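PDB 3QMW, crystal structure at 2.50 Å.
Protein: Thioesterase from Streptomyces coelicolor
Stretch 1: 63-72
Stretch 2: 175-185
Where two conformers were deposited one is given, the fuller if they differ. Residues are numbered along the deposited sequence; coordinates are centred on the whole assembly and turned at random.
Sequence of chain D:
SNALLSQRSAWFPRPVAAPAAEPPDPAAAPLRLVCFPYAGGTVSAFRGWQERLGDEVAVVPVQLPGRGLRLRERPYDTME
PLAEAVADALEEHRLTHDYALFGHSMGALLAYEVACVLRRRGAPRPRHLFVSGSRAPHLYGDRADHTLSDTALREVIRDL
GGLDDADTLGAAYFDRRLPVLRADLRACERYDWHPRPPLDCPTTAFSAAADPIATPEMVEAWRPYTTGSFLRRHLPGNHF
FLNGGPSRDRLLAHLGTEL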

ATOM      1  N   GLN D  63      -6.157   9.128 -20.815  1.00 41.95           N
ATOM      2  CA  GLN D  63      -7.284   8.692 -21.643  1.00 41.88           C
ATOM      3  C   GLN D  63      -6.906   8.800 -23.123  1.00 42.06           C
ATOM      4  O   GLN D  63      -6.738   9.902 -23.656  1.00 41.73           O
ATOM      5  CB  GLN D  63      -8.527   9.532 -21.364  1.00 41.49           C
ATOM      6  CG  GLN D  63      -9.776   8.957 -21.989  1.00 40.92           C
ATOM      7  CD  GLN D  63     -10.482   7.953 -21.094  1.00 40.46           C
ATOM      8  OE1 GLN D  63     -10.012   6.814 -20.900  1.00 39.31           O
ATOM      9  NE2 GLN D  63     -11.640   8.354 -20.571  1.00 38.49           N
ATOM     10  N   LEU D  64      -6.761   7.649 -23.770  1.00 42.47           N
ATOM     11  CA  LEU D  64      -6.443   7.608 -25.186  1.00 43.33           C
ATOM     12  C   LEU D  64      -7.632   8.102 -25.992  1.00 44.14           C
ATOM     13  O   LEU D  64      -8.750   8.161 -25.470  1.00 44.76           O
ATOM     14  CB  LEU D  64      -6.059   6.188 -25.613  1.00 43.13           C
ATOM     15  CG  LEU D  64      -4.790   5.602 -24.986  1.00 42.97           C
ATOM     16  CD1 LEU D  64      -4.155   4.645 -25.941  1.00 42.05           C
ATOM     17  CD2 LEU D  64      -3.774   6.655 -24.582  1.00 43.01           C
ATOM     18  N   PRO D  65      -7.404   8.478 -27.264  1.00 44.86           N
ATOM     19  CA  PRO D  65      -8.541   8.927 -28.057  1.00 45.20           C
ATOM     20  C   PRO D  65      -9.363   7.738 -28.516  1.00 45.19           C
ATOM     21  O   PRO D  65      -8.798   6.703 -28.853  1.00 45.16           O
ATOM     22  CB  PRO D  65      -7.887   9.629 -29.241  1.00 45.17           C
ATOM     23  CG  PRO D  65      -6.602   8.911 -29.420  1.00 45.53           C
ATOM     24  CD  PRO D  65      -6.160   8.463 -28.051  1.00 45.03           C
ATOM     25  N   GLY D  66     -10.685   7.905 -28.512  1.00 45.40           N
ATOM     26  CA  GLY D  66     -11.623   6.859 -28.928  1.00 45.48           C
ATOM     27  C   GLY D  66     -12.479   6.316 -27.795  1.00 45.58           C
ATOM     28  O   GLY D  66     -13.109   5.269 -27.942  1.00 45.81           O
ATOM     29  N   ARG D  67     -12.515   7.021 -26.665  1.00 45.44           N
ATOM     30  CA  ARG D  67     -13.215   6.530 -25.486  1.00 45.14           C
ATOM     31  C   ARG D  67     -13.460   7.665 -24.534  1.00 45.12           C
ATOM     32  O   ARG D  67     -12.853   8.717 -24.663  1.00 44.80           O
ATOM     33  CB  ARG D  67     -12.385   5.448 -24.790  1.00 45.21           C
ATOM     34  CG  ARG D  67     -11.105   5.965 -24.139  1.00 44.76           C
ATOM     35  CD  ARG D  67     -10.045   4.894 -24.137  1.00 44.36           C
ATOM     36  NE  ARG D  67      -9.423   4.721 -25.451  1.00 43.68           N
ATOM     37  CZ  ARG D  67      -8.675   3.677 -25.804  1.00 43.56           C
ATOM     38  NH1 ARG D  67      -8.161   3.624 -27.033  1.00 42.85           N
ATOM     39  NH2 ARG D  67      -8.448   2.675 -24.950  1.00 42.55           N
ATOM     40  N   GLY D  68     -14.334   7.437 -23.562  1.00 45.57           N
ATOM     41  CA  GLY D  68     -14.747   8.490 -22.638  1.00 46.03           C
ATOM     42  C   GLY D  68     -15.282   9.692 -23.396  1.00 46.44           C
ATOM     43  O   GLY D  68     -16.077   9.542 -24.328  1.00 46.29           O
ATOM     44  N   LEU D  69     -14.813  10.881 -23.026  1.00 46.81           N
ATOM     45  CA  LEU D  69     -15.231  12.111 -23.680  1.00 47.47           C
ATOM     46  C   LEU D  69     -14.496  12.312 -25.010  1.00 48.37           C
ATOM     47  O   LEU D  69     -14.548  13.390 -25.605  1.00 48.50           O
ATOM     48  CB  LEU D  69     -14.977  13.306 -22.751  1.00 47.30           C
ATOM     49  CG  LEU D  69     -15.735  13.305 -21.420  1.00 46.78           C
ATOM     50  CD1 LEU D  69     -15.266  14.477 -20.557  1.00 46.16           C
ATOM     51  CD2 LEU D  69     -17.238  13.361 -21.648  1.00 44.98           C
ATOM     52  N   ARG D  70     -13.804  11.274 -25.462  1.00 49.40           N
ATOM     53  CA  ARG D  70     -13.058  11.305 -26.705  1.00 50.23           C
ATOM     54  C   ARG D  70     -13.556  10.185 -27.587  1.00 50.76           C
ATOM     55  O   ARG D  70     -12.796   9.585 -28.347  1.00 50.76           O
ATOM     56  CB  ARG D  70     -11.570  11.111 -26.432  1.00 50.45           C
ATOM     57  CG  ARG D  70     -11.031  11.954 -25.304  1.00 50.86           C
ATOM     58  CD  ARG D  70      -9.549  11.751 -25.181  1.00 51.97           C
ATOM     59  NE  ARG D  70      -8.858  12.234 -26.365  1.00 53.34           N
ATOM     60  CZ  ARG D  70      -7.553  12.123 -26.575  1.00 54.34           C
ATOM     61  NH1 ARG D  70      -7.029  12.593 -27.696  1.00 55.29           N
ATOM     62  NH2 ARG D  70      -6.769  11.545 -25.676  1.00 55.36           N
ATOM     63  N   LEU D  71     -14.845   9.913 -27.477  1.00 51.63           N
ATOM     64  CA  LEU D  71     -15.486   8.877 -28.266  1.00 52.56           C
ATOM     65  C   LEU D  71     -15.514   9.233 -29.763  1.00 53.29           C
ATOM     66  O   LEU D  71     -15.433   8.352 -30.622  1.00 53.15           O
ATOM     67  CB  LEU D  71     -16.905   8.669 -27.740  1.00 52.66           C
ATOM     68  CG  LEU D  71     -17.631   7.388 -28.131  1.00 53.21           C
ATOM     69  CD1 LEU D  71     -16.893   6.156 -27.623  1.00 53.06           C
ATOM     70  CD2 LEU D  71     -19.044   7.450 -27.568  1.00 53.47           C
ATOM     71  N   ARG D  72     -15.613  10.528 -30.060  1.00 54.22           N
ATOM     72  CA  ARG D  72     -15.692  11.013 -31.440  1.00 55.09           C
ATOM     73  C   ARG D  72     -14.353  10.971 -32.182  1.00 55.40           C
ATOM     74  O   ARG D  72     -14.320  11.041 -33.411  1.00 55.59           O
ATOM     75  CB  ARG D  72     -16.223  12.447 -31.469  1.00 55.32           C
ATOM     76  CG  ARG D  72     -17.698  12.583 -31.143  1.00 56.76           C
ATOM     77  CD  ARG D  72     -18.064  14.056 -30.943  1.00 59.23           C
ATOM     78  NE  ARG D  72     -19.450  14.359 -31.326  1.00 60.95           N
ATOM     79  CZ  ARG D  72     -20.503  14.374 -30.505  1.00 62.28           C
ATOM     80  NH1 ARG D  72     -21.704  14.680 -30.998  1.00 62.52           N
ATOM     81  NH2 ARG D  72     -20.379  14.091 -29.203  1.00 62.38           N
ATOM     82  N   ASP D 175     -19.615  -4.258 -26.096  1.00 54.87           N
ATOM     83  CA  ASP D 175     -20.060  -3.956 -27.439  1.00 54.44           C
ATOM     84  C   ASP D 175     -19.544  -2.586 -27.876  1.00 53.50           C
ATOM     85  O   ASP D 175     -18.816  -2.477 -28.859  1.00 53.67           O
ATOM     86  CB  ASP D 175     -21.588  -4.002 -27.506  1.00 54.64           C
ATOM     87  CG  ASP D 175     -22.126  -3.769 -28.909  1.00 56.02           C
ATOM     88  OD1 ASP D 175     -21.689  -4.465 -29.858  1.00 57.69           O
ATOM     89  OD2 ASP D 175     -23.003  -2.891 -29.061  1.00 57.93           O
ATOM     90  N   ARG D 176     -19.886  -1.547 -27.126  1.00 52.49           N
ATOM     91  CA  ARG D 176     -19.552  -0.186 -27.535  1.00 51.76           C
ATOM     92  C   ARG D 176     -18.058   0.071 -27.761  1.00 50.67           C
ATOM     93  O   ARG D 176     -17.693   0.878 -28.628  1.00 50.51           O
ATOM     94  CB  ARG D 176     -20.074   0.844 -26.529  1.00 52.09           C
ATOM     95  CG  ARG D 176     -19.275   2.158 -26.571  1.00 53.86           C
ATOM     96  CD  ARG D 176     -19.880   3.266 -25.763  1.00 56.25           C
ATOM     97  NE  ARG D 176     -20.723   4.126 -26.591  1.00 58.57           N
ATOM     98  CZ  ARG D 176     -21.117   5.352 -26.245  1.00 60.65           C
ATOM     99  NH1 ARG D 176     -20.744   5.884 -25.079  1.00 61.41           N
ATOM    100  NH2 ARG D 176     -21.884   6.059 -27.071  1.00 61.16           N
ATOM    101  N   ARG D 177     -17.200  -0.584 -26.986  0.50 49.98           N
ATOM    102  CA  ARG D 177     -15.770  -0.287 -27.037  0.50 49.34           C
ATOM    103  C   ARG D 177     -14.962  -1.287 -27.873  0.50 49.06           C
ATOM    104  O   ARG D 177     -13.734  -1.285 -27.806  0.50 49.11           O
ATOM    105  CB  ARG D 177     -15.201  -0.165 -25.614  0.50 49.16           C
ATOM    106  CG  ARG D 177     -15.897   0.919 -24.785  0.50 48.15           C
ATOM    107  CD  ARG D 177     -14.962   1.622 -23.806  0.50 46.73           C
ATOM    108  NE  ARG D 177     -15.562   2.842 -23.259  0.50 44.93           N
ATOM    109  CZ  ARG D 177     -15.910   3.894 -23.991  0.50 42.15           C
ATOM    110  NH1 ARG D 177     -15.741   3.874 -25.302  0.50 41.96           N
ATOM    111  NH2 ARG D 177     -16.441   4.957 -23.417  0.50 40.98           N
ATOM    112  N   LEU D 178     -15.647  -2.118 -28.664  1.00 48.79           N
ATOM    113  CA  LEU D 178     -14.971  -3.091 -29.565  1.00 48.34           C
ATOM    114  C   LEU D 178     -14.031  -2.491 -30.625  1.00 48.15           C
ATOM    115  O   LEU D 178     -12.929  -3.003 -30.821  1.00 48.14           O
ATOM    116  CB  LEU D 178     -15.988  -4.002 -30.256  1.00 48.01           C
ATOM    117  CG  LEU D 178     -16.165  -5.362 -29.600  1.00 47.75           C
ATOM    118  CD1 LEU D 178     -17.387  -6.048 -30.157  1.00 47.96           C
ATOM    119  CD2 LEU D 178     -14.921  -6.195 -29.822  1.00 47.05           C
ATOM    120  N   PRO D 179     -14.468  -1.434 -31.333  1.00 47.79           N
ATOM    121  CA  PRO D 179     -13.529  -0.711 -32.174  1.00 47.71           C
ATOM    122  C   PRO D 179     -12.232  -0.357 -31.460  1.00 47.61           C
ATOM    123  O   PRO D 179     -11.144  -0.609 -31.976  1.00 47.60           O
ATOM    124  CB  PRO D 179     -14.298   0.568 -32.543  1.00 47.51           C
ATOM    125  CG  PRO D 179     -15.738   0.259 -32.304  1.00 47.82           C
ATOM    126  CD  PRO D 179     -15.853  -1.112 -31.700  1.00 47.80           C
ATOM    127  N   VAL D 180     -12.363   0.210 -30.266  1.00 47.76           N
ATOM    128  CA  VAL D 180     -11.231   0.781 -29.544  1.00 47.30           C
ATOM    129  C   VAL D 180     -10.360  -0.324 -28.991  1.00 46.91           C
ATOM    130  O   VAL D 180      -9.144  -0.186 -28.954  1.00 47.02           O
ATOM    131  CB  VAL D 180     -11.703   1.685 -28.430  1.00 47.34           C
ATOM    132  CG1 VAL D 180     -10.585   2.569 -27.985  1.00 47.66           C
ATOM    133  CG2 VAL D 180     -12.860   2.538 -28.927  1.00 48.02           C
ATOM    134  N   LEU D 181     -10.984  -1.428 -28.594  1.00 46.60           N
ATOM    135  CA  LEU D 181     -10.257  -2.652 -28.275  1.00 46.48           C
ATOM    136  C   LEU D 181      -9.412  -3.087 -29.472  1.00 46.76           C
ATOM    137  O   LEU D 181      -8.187  -3.172 -29.371  1.00 46.25           O
ATOM    138  CB  LEU D 181     -11.227  -3.769 -27.876  1.00 46.12           C
ATOM    139  CG  LEU D 181     -10.600  -5.109 -27.463  1.00 46.44           C
ATOM    140  CD1 LEU D 181      -9.578  -4.927 -26.349  1.00 45.34           C
ATOM    141  CD2 LEU D 181     -11.673  -6.113 -27.037  1.00 46.31           C
ATOM    142  N   ARG D 182     -10.071  -3.337 -30.607  1.00 47.45           N
ATOM    143  CA  ARG D 182      -9.385  -3.758 -31.842  1.00 47.78           C
ATOM    144  C   ARG D 182      -8.243  -2.815 -32.210  1.00 47.95           C
ATOM    145  O   ARG D 182      -7.174  -3.264 -32.602  1.00 47.97           O
ATOM    146  CB  ARG D 182     -10.362  -3.829 -33.024  1.00 48.13           C
ATOM    147  CG  ARG D 182     -11.316  -5.023 -33.028  1.00 48.57           C
ATOM    148  CD  ARG D 182     -12.183  -5.009 -34.276  1.00 48.64           C
ATOM    149  NE  ARG D 182     -13.358  -5.874 -34.170  1.00 50.04           N
ATOM    150  CZ  ARG D 182     -13.345  -7.202 -34.294  1.00 52.49           C
ATOM    151  NH1 ARG D 182     -12.210  -7.865 -34.511  1.00 53.91           N
ATOM    152  NH2 ARG D 182     -14.477  -7.885 -34.188  1.00 53.19           N
ATOM    153  N   ALA D 183      -8.467  -1.513 -32.088  1.00 48.34           N
ATOM    154  CA  ALA D 183      -7.421  -0.541 -32.380  1.00 49.20           C
ATOM    155  C   ALA D 183      -6.308  -0.574 -31.320  1.00 50.14           C
ATOM    156  O   ALA D 183      -5.132  -0.371 -31.639  1.00 50.23           O
ATOM    157  CB  ALA D 183      -8.008   0.852 -32.507  1.00 49.18           C
ATOM    158  N   ASP D 184      -6.670  -0.835 -30.063  1.00 51.08           N
ATOM    159  CA  ASP D 184      -5.666  -1.034 -29.007  1.00 51.63           C
ATOM    160  C   ASP D 184      -4.846  -2.306 -29.242  1.00 52.33           C
ATOM    161  O   ASP D 184      -3.624  -2.285 -29.136  1.00 52.13           O
ATOM    162  CB  ASP D 184      -6.318  -1.111 -27.615  1.00 51.60           C
ATOM    163  CG  ASP D 184      -6.716   0.253 -27.051  1.00 51.60           C
ATOM    164  OD1 ASP D 184      -6.355   1.306 -27.626  1.00 52.55           O
ATOM    165  OD2 ASP D 184      -7.406   0.267 -26.007  1.00 50.85           O
ATOM    166  N   LEU D 185      -5.518  -3.415 -29.540  1.00 53.44           N
ATOM    167  CA  LEU D 185      -4.826  -4.695 -29.725  1.00 54.62           C
ATOM    168  C   LEU D 185      -3.927  -4.728 -30.967  1.00 55.74           C
ATOM    169  O   LEU D 185      -2.970  -5.499 -31.032  1.00 55.90           O
ATOM    170  CB  LEU D 185      -5.815  -5.866 -29.791  1.00 54.50           C
ATOM    171  CG  LEU D 185      -6.183  -6.616 -28.508  1.00 54.17           C
ATOM    172  CD1 LEU D 185      -7.124  -7.746 -28.864  1.00 53.07           C
ATOM    173  CD2 LEU D 185      -4.956  -7.177 -27.795  1.00 53.72           C
TER

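A small contact between an irregular loop and a helical segment is held by one buried, two-pronged salt bridge, around which glycine backbone, aliphatic groups and two further arginines pack.

The salt bridge joins Arg67 to Asp184. Arg67 NH2 donates to Asp184 OD2 at 2.8 Å, and Arg67 NH1 donates to Asp184 OD1 at 3.0 Å, although the position of NH1 is less certain because the model crowds it. Two nearly parallel N–H groups thus meet two carboxylate oxygens, an arrangement for which guanidinium and aspartate are well matched. Both residues are buried, so each charge finds its countercharge where solvent is scarce. Asp184 lies one helical turn beyond Val180, as the 2.8 Å bond from Asp184 N to Val180 O confirms, and both direct their CA-to-CB bonds toward the loop. Val180 CG1 lies over one face of the Arg67 guanidinium, though too close to NH1 in the model for the detail to be trusted, and Asp184 OD2 lies at the edge.

Gly66 lies nearest the helix backbone, with Gly66 CA 6.1 Å from Val180 CA. At its phi of 113° and psi of 15°, a CB would jam against the preceding carbonyl oxygen; an ideal CB would also lie 3.5 Å from Val180 CG1. The loop is braced internally as well: Gly66 N donates to Arg70 O at 2.7 Å, and Arg70 N to Arg67 O at 2.8 Å. Gly68, with positive phi, has no room for a CB, which would clash with Gln63 NE2.

Earlier in the helical stretch, Arg177, at the break between helices, starts with its CA-to-CB bond sideways, but its end comes nearer the loop and lays one guanidinium face over Arg67 CB. Arg177 NH2 comes 3.3 Å from Gly68 N, but both are donors and no hydrogen bond forms. Leu71 supplies nonpolar surface to two arginines: its CD1 lies at the edge of the Arg177 guanidinium, while its CD2 covers a face of that of Arg176.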